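Local coordinates for acetyl-CoA acetyltransferase (Mycobacterium smegmatis, PDB 4EGV), which is a monomeric thiolase-like protein with the thiolase fold that probably has acyltransferase activity, as its family suggests, at residues Val109-Val112 / Gln116-Gln119; Pro118-Thr123 / His299-Glu304; Ala250-Arg253 / Tyr259-Leu262. All coordinates share one frame; numbering follows the deposited sequence.

Contact 1: residues Val109-Val112 / Gln116-Gln119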
ATOM      1  N   VAL A 109     -14.422   0.505 -16.298  1.00 32.20           N
ATOM      2  CA  VAL A 109     -14.542   0.268 -14.857  1.00 31.81           C
ATOM      3  C   VAL A 109     -13.907   1.371 -14.043  1.00 31.09           C
ATOM      4  O   VAL A 109     -12.833   1.799 -14.365  1.00 30.67           O
ATOM      5  CB  VAL A 109     -13.950  -1.148 -14.433  1.00 31.99           C
ATOM      6  CG1 VAL A 109     -13.958  -1.337 -12.977  1.00 31.82           C
ATOM      7  CG2 VAL A 109     -14.712  -2.262 -15.060  1.00 32.04           C
ATOM      8  N   LEU A 110     -14.599   1.837 -12.999  1.00 31.24           N
ATOM      9  CA  LEU A 110     -14.041   2.760 -11.986  1.00 30.57           C
ATOM     10  C   LEU A 110     -13.950   1.993 -10.678  1.00 30.30           C
ATOM     11  O   LEU A 110     -14.952   1.605 -10.100  1.00 29.75           O
ATOM     12  CB  LEU A 110     -14.879   4.044 -11.828  1.00 30.07           C
ATOM     13  CG  LEU A 110     -14.286   5.161 -10.938  1.00 30.93           C
ATOM     14  CD1 LEU A 110     -12.845   5.602 -11.370  1.00 29.06           C
ATOM     15  CD2 LEU A 110     -15.223   6.376 -10.832  1.00 29.75           C
ATOM     16  N   GLU A 111     -12.724   1.764 -10.231  1.00 30.50           N
ATOM     17  CA  GLU A 111     -12.465   0.814  -9.154  1.00 30.79           C
ATOM     18  C   GLU A 111     -12.715   1.467  -7.786  1.00 29.92           C
ATOM     19  O   GLU A 111     -12.859   2.690  -7.698  1.00 29.89           O
ATOM     20  CB  GLU A 111     -11.039   0.227  -9.327  1.00 31.46           C
ATOM     21  CG  GLU A 111     -10.421  -0.671  -8.166  1.00 34.67           C
ATOM     22  CD  GLU A 111     -11.149  -2.030  -7.848  1.00 38.79           C
ATOM     23  OE1 GLU A 111     -12.387  -2.139  -7.956  1.00 35.93           O
ATOM     24  OE2 GLU A 111     -10.440  -2.998  -7.459  1.00 40.21           O
ATOM     25  N   VAL A 112     -12.818   0.653  -6.740  1.00 29.30           N
ATOM     26  CA  VAL A 112     -12.902   1.123  -5.345  1.00 28.98           C
ATOM     27  C   VAL A 112     -11.625   1.831  -4.862  1.00 28.70           C
ATOM     28  O   VAL A 112     -10.563   1.643  -5.395  1.00 28.84           O
ATOM     29  CB  VAL A 112     -13.287  -0.055  -4.332  1.00 29.48           C
ATOM     30  CG1 VAL A 112     -14.687  -0.685  -4.667  1.00 27.31           C
ATOM     31  CG2 VAL A 112     -12.169  -1.138  -4.233  1.00 27.57           C
ATOM     32  N   GLN A 116      -4.262  -0.754  -2.515  1.00 25.19           N
ATOM     33  CA  GLN A 116      -4.288  -2.111  -2.999  1.00 25.40           C
ATOM     34  C   GLN A 116      -4.773  -2.211  -4.451  1.00 25.42           C
ATOM     35  O   GLN A 116      -4.436  -3.180  -5.139  1.00 24.92           O
ATOM     36  CB  GLN A 116      -5.136  -3.008  -2.066  1.00 25.37           C
ATOM     37  CG  GLN A 116      -6.663  -3.028  -2.336  1.00 25.53           C
ATOM     38  CD  GLN A 116      -7.378  -1.718  -1.970  1.00 25.61           C
ATOM     39  OE1 GLN A 116      -6.966  -0.976  -1.070  1.00 25.74           O
ATOM     40  NE2 GLN A 116      -8.480  -1.456  -2.650  1.00 24.85           N
ATOM     41  N   SER A 117      -5.531  -1.210  -4.912  1.00 25.24           N
ATOM     42  CA  SER A 117      -6.310  -1.356  -6.129  1.00 26.00           C
ATOM     43  C   SER A 117      -5.572  -1.634  -7.419  1.00 25.63           C
ATOM     44  O   SER A 117      -6.081  -2.432  -8.211  1.00 25.16           O
ATOM     45  CB  SER A 117      -7.317  -0.235  -6.333  1.00 26.52           C
ATOM     46  OG  SER A 117      -6.700   1.027  -6.444  1.00 28.57           O
ATOM     47  N   PRO A 118      -4.381  -1.017  -7.643  1.00 25.37           N
ATOM     48  CA  PRO A 118      -3.671  -1.323  -8.900  1.00 25.26           C
ATOM     49  C   PRO A 118      -3.362  -2.813  -9.025  1.00 25.19           C
ATOM     50  O   PRO A 118      -3.517  -3.403 -10.097  1.00 24.76           O
ATOM     51  CB  PRO A 118      -2.366  -0.555  -8.748  1.00 24.81           C
ATOM     52  CG  PRO A 118      -2.635   0.428  -7.751  1.00 24.37           C
ATOM     53  CD  PRO A 118      -3.606  -0.087  -6.818  1.00 24.61           C
ATOM     54  N   GLN A 119      -2.933  -3.410  -7.922  1.00 24.85           N
ATOM     55  CA  GLN A 119      -2.534  -4.802  -7.942  1.00 25.36           C
ATOM     56  C   GLN A 119      -3.735  -5.753  -7.868  1.00 25.26           C
ATOM     57  O   GLN A 119      -3.742  -6.775  -8.542  1.00 24.68           O
ATOM     58  CB  GLN A 119      -1.428  -5.085  -6.902  1.00 25.32           C
ATOM     59  CG  GLN A 119      -0.976  -6.458  -6.851  1.00 24.34           C
ATOM     60  CD  GLN A 119      -0.294  -6.856  -8.058  1.00 25.30           C
ATOM     61  OE1 GLN A 119      -0.827  -7.614  -8.840  1.00 28.11           O
ATOM     62  NE2 GLN A 119       0.903  -6.370  -8.248  1.00 26.04           N
TER
HETATM   63  O   HOH W   1      -9.103  -3.285  -4.947  1.00 11.18           O
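Val112 and Ser117 have the closest CA atoms, 7.1 Å apart, across the turn between strand 107-110 and helix 117-130, with no direct hydrogen bond joining residues 109-112 to 116-119. Packing and a single water do the joining instead. The aliphatic part of Glu111 meets Ser117, close to the beginning of helix 117-130, CG lying 3.6 Å from Ser117 CB, while the backbone oxygen of Val112 approaches the same methylene, with O and CB 3.9 Å apart.

While CG of Glu111 packs on Ser117, its two carboxylate oxygens take different donors. The side chain leaves the backbone with CG opposite N, but a bend at the next bond (chi2 64°) folds the carboxylate over toward the backbone of the next residue. There OE1 accepts the backbone NH of Val112 at 3.1 Å, the donor coming from above the carboxylate plane. The second oxygen, OE2, receives a hydrogen bond from the water at 2.9 Å, and that water in turn accepts from Gln116 NE2 at 3.0 Å. NE2 also donates to the backbone oxygen of Ile113, which leaves the amide tied to the turn on one hand and to Glu111 on the other. Val112 contributes CG2, lying across the Gln116 side chain at about a right angle, 4.0 Å from NE2. Ser117 OG is bonded to the backbone oxygen of Gly114.

This is the strand-turn-helix unit of the thiolase fold. In classical thiolases the nucleophilic cysteine sits at the start of what is probably the equivalent helix; no cysteine occurs here between Val109 and Gln119.

Contact 2: residues Pro118-Thr123 / His299-Glu304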
ATOM      1  N   PRO A 118      -4.381  -1.017  -7.643  1.00 25.37           N
ATOM      2  CA  PRO A 118      -3.671  -1.323  -8.900  1.00 25.26           C
ATOM      3  C   PRO A 118      -3.362  -2.813  -9.025  1.00 25.19           C
ATOM      4  O   PRO A 118      -3.517  -3.403 -10.097  1.00 24.76           O
ATOM      5  CB  PRO A 118      -2.366  -0.555  -8.748  1.00 24.81           C
ATOM      6  CG  PRO A 118      -2.635   0.428  -7.751  1.00 24.37           C
ATOM      7  CD  PRO A 118      -3.606  -0.087  -6.818  1.00 24.61           C
ATOM      8  N   GLN A 119      -2.933  -3.410  -7.922  1.00 24.85           N
ATOM      9  CA  GLN A 119      -2.534  -4.802  -7.942  1.00 25.36           C
ATOM     10  C   GLN A 119      -3.735  -5.753  -7.868  1.00 25.26           C
ATOM     11  O   GLN A 119      -3.742  -6.775  -8.542  1.00 24.68           O
ATOM     12  CB  GLN A 119      -1.428  -5.085  -6.902  1.00 25.32           C
ATOM     13  CG  GLN A 119      -0.976  -6.458  -6.851  1.00 24.34           C
ATOM     14  CD  GLN A 119      -0.294  -6.856  -8.058  1.00 25.30           C
ATOM     15  OE1 GLN A 119      -0.827  -7.614  -8.840  1.00 28.11           O
ATOM     16  NE2 GLN A 119       0.903  -6.370  -8.248  1.00 26.04           N
ATOM     17  N   HIS A 120      -4.758  -5.384  -7.096  1.00 25.88           N
ATOM     18  CA  HIS A 120      -6.053  -6.080  -7.126  1.00 26.90           C
ATOM     19  C   HIS A 120      -6.638  -6.150  -8.562  1.00 27.35           C
ATOM     20  O   HIS A 120      -7.129  -7.190  -9.012  1.00 27.00           O
ATOM     21  CB  HIS A 120      -7.028  -5.435  -6.129  1.00 26.71           C
ATOM     22  CG  HIS A 120      -8.224  -6.278  -5.779  1.00 28.88           C
ATOM     23  ND1 HIS A 120      -9.359  -6.355  -6.573  1.00 30.84           N
ATOM     24  CD2 HIS A 120      -8.488  -7.025  -4.681  1.00 30.86           C
ATOM     25  CE1 HIS A 120     -10.252  -7.142  -5.992  1.00 31.77           C
ATOM     26  NE2 HIS A 120      -9.745  -7.570  -4.847  1.00 32.39           N
ATOM     27  N   LEU A 121      -6.538  -5.037  -9.272  1.00 28.00           N
ATOM     28  CA  LEU A 121      -7.036  -4.889 -10.614  1.00 29.19           C
ATOM     29  C   LEU A 121      -6.295  -5.728 -11.627  1.00 29.63           C
ATOM     30  O   LEU A 121      -6.923  -6.391 -12.468  1.00 29.31           O
ATOM     31  CB  LEU A 121      -6.897  -3.421 -11.011  1.00 29.84           C
ATOM     32  CG  LEU A 121      -8.074  -2.603 -11.541  1.00 30.60           C
ATOM     33  CD1 LEU A 121      -9.442  -3.135 -11.146  1.00 30.54           C
ATOM     34  CD2 LEU A 121      -7.844  -1.198 -11.015  1.00 32.59           C
ATOM     35  N   ALA A 122      -4.959  -5.678 -11.562  1.00 30.03           N
ATOM     36  CA  ALA A 122      -4.147  -6.527 -12.409  1.00 30.68           C
ATOM     37  C   ALA A 122      -4.434  -8.008 -12.158  1.00 31.35           C
ATOM     38  O   ALA A 122      -4.555  -8.756 -13.079  1.00 31.32           O
ATOM     39  CB  ALA A 122      -2.688  -6.221 -12.237  1.00 30.60           C
ATOM     40  N   THR A 123      -4.563  -8.429 -10.907  1.00 32.47           N
ATOM     41  CA  THR A 123      -4.947  -9.792 -10.613  1.00 33.11           C
ATOM     42  C   THR A 123      -6.358 -10.169 -11.138  1.00 34.02           C
ATOM     43  O   THR A 123      -6.532 -11.214 -11.760  1.00 33.78           O
ATOM     44  CB  THR A 123      -4.810 -10.087  -9.117  1.00 33.27           C
ATOM     45  OG1 THR A 123      -3.471  -9.800  -8.696  1.00 32.25           O
ATOM     46  CG2 THR A 123      -5.208 -11.537  -8.773  1.00 31.61           C
ATOM     47  N   HIS A 299      -0.115 -14.345  -7.133  1.00 40.48           N
ATOM     48  CA  HIS A 299      -1.037 -13.315  -6.726  1.00 40.74           C
ATOM     49  C   HIS A 299      -1.803 -13.764  -5.515  1.00 40.88           C
ATOM     50  O   HIS A 299      -1.961 -14.943  -5.329  1.00 41.17           O
ATOM     51  CB  HIS A 299      -1.988 -12.995  -7.868  1.00 40.47           C
ATOM     52  CG  HIS A 299      -2.327 -14.181  -8.722  1.00 39.43           C
ATOM     53  ND1 HIS A 299      -3.434 -14.971  -8.502  1.00 37.32           N
ATOM     54  CD2 HIS A 299      -1.704 -14.703  -9.803  1.00 37.90           C
ATOM     55  CE1 HIS A 299      -3.470 -15.928  -9.409  1.00 37.80           C
ATOM     56  NE2 HIS A 299      -2.424 -15.796 -10.200  1.00 37.67           N
ATOM     57  N   ALA A 300      -2.225 -12.815  -4.681  1.00 41.13           N
ATOM     58  CA  ALA A 300      -3.214 -13.032  -3.627  1.00 41.54           C
ATOM     59  C   ALA A 300      -3.811 -11.692  -3.198  1.00 42.01           C
ATOM     60  O   ALA A 300      -3.184 -10.667  -3.350  1.00 41.49           O
ATOM     61  CB  ALA A 300      -2.626 -13.781  -2.459  1.00 40.67           C
ATOM     62  N   ASP A 301      -5.048 -11.713  -2.717  1.00 43.05           N
ATOM     63  CA  ASP A 301      -5.712 -10.543  -2.164  1.00 44.50           C
ATOM     64  C   ASP A 301      -6.277 -10.867  -0.761  1.00 44.62           C
ATOM     65  O   ASP A 301      -7.125 -11.735  -0.607  1.00 44.54           O
ATOM     66  CB  ASP A 301      -6.834 -10.013  -3.095  1.00 44.88           C
ATOM     67  CG  ASP A 301      -6.399  -9.859  -4.578  1.00 47.71           C
ATOM     68  OD1 ASP A 301      -5.471  -9.070  -4.897  1.00 48.34           O
ATOM     69  OD2 ASP A 301      -7.016 -10.511  -5.450  1.00 49.63           O
HETATM   70  N   MSE A 302      -5.805 -10.159   0.253  1.00 44.95           N
HETATM   71  CA  MSE A 302      -6.288 -10.365   1.599  1.00 45.65           C
HETATM   72  C   MSE A 302      -6.889  -9.127   2.229  1.00 45.67           C
HETATM   73  O   MSE A 302      -6.690  -8.033   1.753  1.00 45.46           O
HETATM   74  CB  MSE A 302      -5.181 -10.937   2.474  1.00 45.93           C
HETATM   75  CG  MSE A 302      -4.776 -12.376   2.104  1.00 47.16           C
HETATM   76 SE   MSE A 302      -6.172 -13.739   2.333  1.00 48.76          SE
HETATM   77  CE  MSE A 302      -6.564 -13.530   4.250  1.00 48.94           C
ATOM     78  N   LYS A 303      -7.648  -9.319   3.301  1.00 46.35           N
ATOM     79  CA  LYS A 303      -8.343  -8.233   3.986  1.00 46.82           C
ATOM     80  C   LYS A 303      -8.384  -8.452   5.494  1.00 46.49           C
ATOM     81  O   LYS A 303      -8.656  -9.551   5.929  1.00 46.09           O
ATOM     82  CB  LYS A 303      -9.761  -8.111   3.440  1.00 47.14           C
ATOM     83  CG  LYS A 303     -10.650  -7.122   4.194  1.00 50.86           C
ATOM     84  CD  LYS A 303     -12.101  -7.203   3.737  1.00 55.38           C
ATOM     85  CE  LYS A 303     -12.150  -6.859   2.232  1.00 57.86           C
ATOM     86  NZ  LYS A 303     -13.220  -7.525   1.435  1.00 58.11           N
ATOM     87  N   GLU A 304      -8.109  -7.407   6.282  1.00 47.20           N
ATOM     88  CA  GLU A 304      -8.283  -7.418   7.747  1.00 47.65           C
ATOM     89  C   GLU A 304      -9.687  -7.006   8.214  1.00 48.32           C
ATOM     90  O   GLU A 304     -10.446  -6.420   7.452  1.00 47.71           O
ATOM     91  CB  GLU A 304      -7.254  -6.529   8.405  1.00 47.32           C
ATOM     92  CG  GLU A 304      -5.823  -6.950   8.167  1.00 48.84           C
ATOM     93  CD  GLU A 304      -5.313  -8.063   9.125  1.00 51.76           C
ATOM     94  OE1 GLU A 304      -6.028  -8.497  10.067  1.00 53.20           O
ATOM     95  OE2 GLU A 304      -4.165  -8.516   8.940  1.00 52.30           O
TER
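His120 and Asp301 meet between helix residues 118-123 and residues 299-304, the ring carbon CD2 of His120 lying 3.5 Å from CG of Asp301. The two side chains cross at about a right angle, and the imidazole and carboxylate planes are turned 37° from each other. Their polar ends are not bonded to each other: His120 NE2 and Asp301 OD2 stay 4.1 Å apart, and since the charge of the histidine is not seen, any electrostatic influence is only possible. His120 gets there because its ring leaves the helix on the side opposite N (chi1 -163°).

One turn further along the helix, Thr123 presses against the methylene of His299, both its OG1 and its CG2 being 3.6 Å from His299 CB. CG2 also lies 3.9 Å from His299 ND1 and from Asp301 OD2, so it touches both residues.

A second shell of bonds probably helps to position these groups. Thr123 OG1 donates to the oxygen of Gln119 at 3.0 Å, joining the backbone NH of Thr123, which reaches that oxygen from the other face of the carbonyl plane. Asp301 OD1 is bonded to Ser416 OG on the adjoining strand. His299 ND1 bonds Asp430 OD2, and its ring stacks with that of Trp427.

Helix 118-123 and strand 299-303 approach to 8.9 Å between axes, running at 128°. Thr123 and the strand residues His299 and Asp301 point across this interface, whereas Ala300 and Met302, the latter as selenomethionine, turn to the other face of the sheet. Strand 294-303 thus has helices on both faces, helix 117-130, itself in contact with helix 383-397, lying opposite helices 317-330 and 432-440.

Contact 3: residues Ala250-Arg253 / Tyr259-Leu262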
ATOM      1  N   ALA A 250      13.345  22.195  13.817  1.00 57.98           N
ATOM      2  CA  ALA A 250      12.218  23.059  13.479  1.00 58.19           C
ATOM      3  C   ALA A 250      11.656  22.673  12.104  1.00 58.08           C
ATOM      4  O   ALA A 250      10.450  22.812  11.844  1.00 57.95           O
ATOM      5  CB  ALA A 250      12.643  24.516  13.504  1.00 58.47           C
ATOM      6  N   SER A 251      12.546  22.172  11.249  1.00 57.74           N
ATOM      7  CA  SER A 251      12.244  21.735   9.881  1.00 57.17           C
ATOM      8  C   SER A 251      11.589  20.316   9.842  1.00 56.54           C
ATOM      9  O   SER A 251      10.623  20.095   9.114  1.00 56.85           O
ATOM     10  CB  SER A 251      13.551  21.803   9.065  1.00 57.40           C
ATOM     11  OG  SER A 251      13.391  21.369   7.739  1.00 57.07           O
ATOM     12  N   ASN A 252      12.128  19.379  10.636  1.00 55.36           N
ATOM     13  CA  ASN A 252      11.662  17.988  10.778  1.00 53.69           C
ATOM     14  C   ASN A 252      10.965  17.776  12.127  1.00 52.91           C
ATOM     15  O   ASN A 252      11.368  16.932  12.941  1.00 51.62           O
ATOM     16  CB  ASN A 252      12.848  17.011  10.644  1.00 53.68           C
ATOM     17  CG  ASN A 252      12.420  15.516  10.660  1.00 53.08           C
ATOM     18  OD1 ASN A 252      11.377  15.144  10.145  1.00 54.27           O
ATOM     19  ND2 ASN A 252      13.251  14.679  11.221  1.00 50.48           N
ATOM     20  N   ARG A 253       9.914  18.556  12.356  1.00 52.61           N
ATOM     21  CA  ARG A 253       9.174  18.506  13.613  1.00 52.53           C
ATOM     22  C   ARG A 253       8.188  17.334  13.697  1.00 51.51           C
ATOM     23  O   ARG A 253       7.701  16.818  12.690  1.00 50.88           O
ATOM     24  CB  ARG A 253       8.465  19.844  13.887  1.00 53.03           C
ATOM     25  CG  ARG A 253       7.454  20.211  12.831  1.00 55.40           C
ATOM     26  CD  ARG A 253       6.733  21.532  13.051  1.00 60.28           C
ATOM     27  NE  ARG A 253       5.627  21.629  12.082  1.00 63.71           N
ATOM     28  CZ  ARG A 253       5.762  21.825  10.755  1.00 64.65           C
ATOM     29  NH1 ARG A 253       6.969  21.981  10.186  1.00 63.92           N
ATOM     30  NH2 ARG A 253       4.673  21.866   9.986  1.00 63.55           N
ATOM     31  N   TYR A 259       5.860   9.769  14.287  1.00 41.99           N
ATOM     32  CA  TYR A 259       6.547  10.250  13.072  1.00 42.03           C
ATOM     33  C   TYR A 259       6.945  11.722  13.027  1.00 42.50           C
ATOM     34  O   TYR A 259       6.123  12.612  13.250  1.00 41.72           O
ATOM     35  CB  TYR A 259       5.734  10.004  11.822  1.00 41.42           C
ATOM     36  CG  TYR A 259       5.072   8.678  11.730  1.00 40.58           C
ATOM     37  CD1 TYR A 259       5.817   7.523  11.458  1.00 38.46           C
ATOM     38  CD2 TYR A 259       3.676   8.570  11.872  1.00 39.46           C
ATOM     39  CE1 TYR A 259       5.201   6.285  11.347  1.00 37.03           C
ATOM     40  CE2 TYR A 259       3.053   7.349  11.779  1.00 37.92           C
ATOM     41  CZ  TYR A 259       3.821   6.209  11.513  1.00 38.23           C
ATOM     42  OH  TYR A 259       3.191   5.012  11.394  1.00 38.02           O
ATOM     43  N   PRO A 260       8.229  11.966  12.717  1.00 43.48           N
ATOM     44  CA  PRO A 260       8.704  13.300  12.359  1.00 44.01           C
ATOM     45  C   PRO A 260       8.309  13.634  10.943  1.00 44.84           C
ATOM     46  O   PRO A 260       8.141  12.744  10.130  1.00 44.01           O
ATOM     47  CB  PRO A 260      10.218  13.200  12.481  1.00 43.78           C
ATOM     48  CG  PRO A 260      10.534  11.771  12.804  1.00 43.39           C
ATOM     49  CD  PRO A 260       9.314  10.963  12.777  1.00 43.10           C
ATOM     50  N   ARG A 261       8.153  14.921  10.670  1.00 46.61           N
ATOM     51  CA  ARG A 261       7.747  15.405   9.358  1.00 48.95           C
ATOM     52  C   ARG A 261       8.436  14.786   8.140  1.00 49.71           C
ATOM     53  O   ARG A 261       7.760  14.509   7.200  1.00 49.77           O
ATOM     54  CB  ARG A 261       7.868  16.917   9.272  1.00 49.09           C
ATOM     55  CG  ARG A 261       6.889  17.530   8.311  1.00 52.39           C
ATOM     56  CD  ARG A 261       7.206  18.989   8.036  1.00 56.96           C
ATOM     57  NE  ARG A 261       7.469  19.206   6.625  1.00 60.85           N
ATOM     58  CZ  ARG A 261       8.663  19.271   6.027  1.00 63.34           C
ATOM     59  NH1 ARG A 261       9.809  19.146   6.690  1.00 63.75           N
ATOM     60  NH2 ARG A 261       8.703  19.465   4.715  1.00 63.24           N
ATOM     61  N   LEU A 262       9.759  14.595   8.127  1.00 51.18           N
ATOM     62  CA  LEU A 262      10.441  14.137   6.901  1.00 52.55           C
ATOM     63  C   LEU A 262      10.098  12.716   6.515  1.00 53.92           C
ATOM     64  O   LEU A 262      10.344  12.292   5.399  1.00 53.89           O
ATOM     65  CB  LEU A 262      11.953  14.293   6.986  1.00 52.09           C
ATOM     66  CG  LEU A 262      12.466  15.723   6.957  1.00 52.11           C
ATOM     67  CD1 LEU A 262      13.959  15.704   6.922  1.00 51.04           C
ATOM     68  CD2 LEU A 262      11.923  16.486   5.761  1.00 52.63           C
TER
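Asn252 lies alongside Pro260, the two side chains pointing the same way, and crosses Leu262 at a slant, so that its amide sits against both. The amide carbon CG is 3.7 Å from Pro260 CB and equally far from Leu262 CG. With CG placed opposite N (chi1 -175°), OD1 is carried to the backbone NH of Leu262, a bond of 2.6 Å that is nearly straight at nitrogen (170°), although the donor is tilted somewhat from the carbonyl plane. The other end of the amide is taken as well: ND2 donates to the backbone oxygens of Leu245 and Thr247, at the end of helix 242-246.

The two arginines cross obliquely, their guanidinium planes almost parallel. Arg253 NH1 lies 3.7 Å from Arg261 CD and 4.5 Å from its NE, like charges close together, Arg253 being exposed and Arg261 partly so. Bent at chi3, Arg261 brings NH1 edge-on to the oxygen of Ser251, a weak bond. Its backbone NH is held by Arg253 O at 2.8 Å, the donor standing above the carbonyl plane.

Asn252 OD1 and Arg253 O together bond the two arms at the base of a short antiparallel hairpin, strand 254-256 and the weakly bonded 259-260, within the long excursion between core strands 136-143 and 271-279 that probably corresponds to the loop domain of thiolases.

Contacts 1 and 2 adjoin, their centres 9 Å apart, and share Pro118 and Gln119. They also touch through side chains: Glu111 OE2 of contact 1 lies 3.6 Å from His120 ND1 and 3.8 Å from Leu121 CD1 of contact 2, as packing. Contact 3 lies inside the chain loop that contact 2 closes, yet stands apart in space, its centre 33 Å from that of contact 2 and 32 Å from that of contact 1. Contacts 1 and 2 alone use helix 117-130, probably the equivalent of the helix that follows the thiolase nucleophile; contact 3 comes no nearer than about 15 Å to contact 2 (nearest atoms).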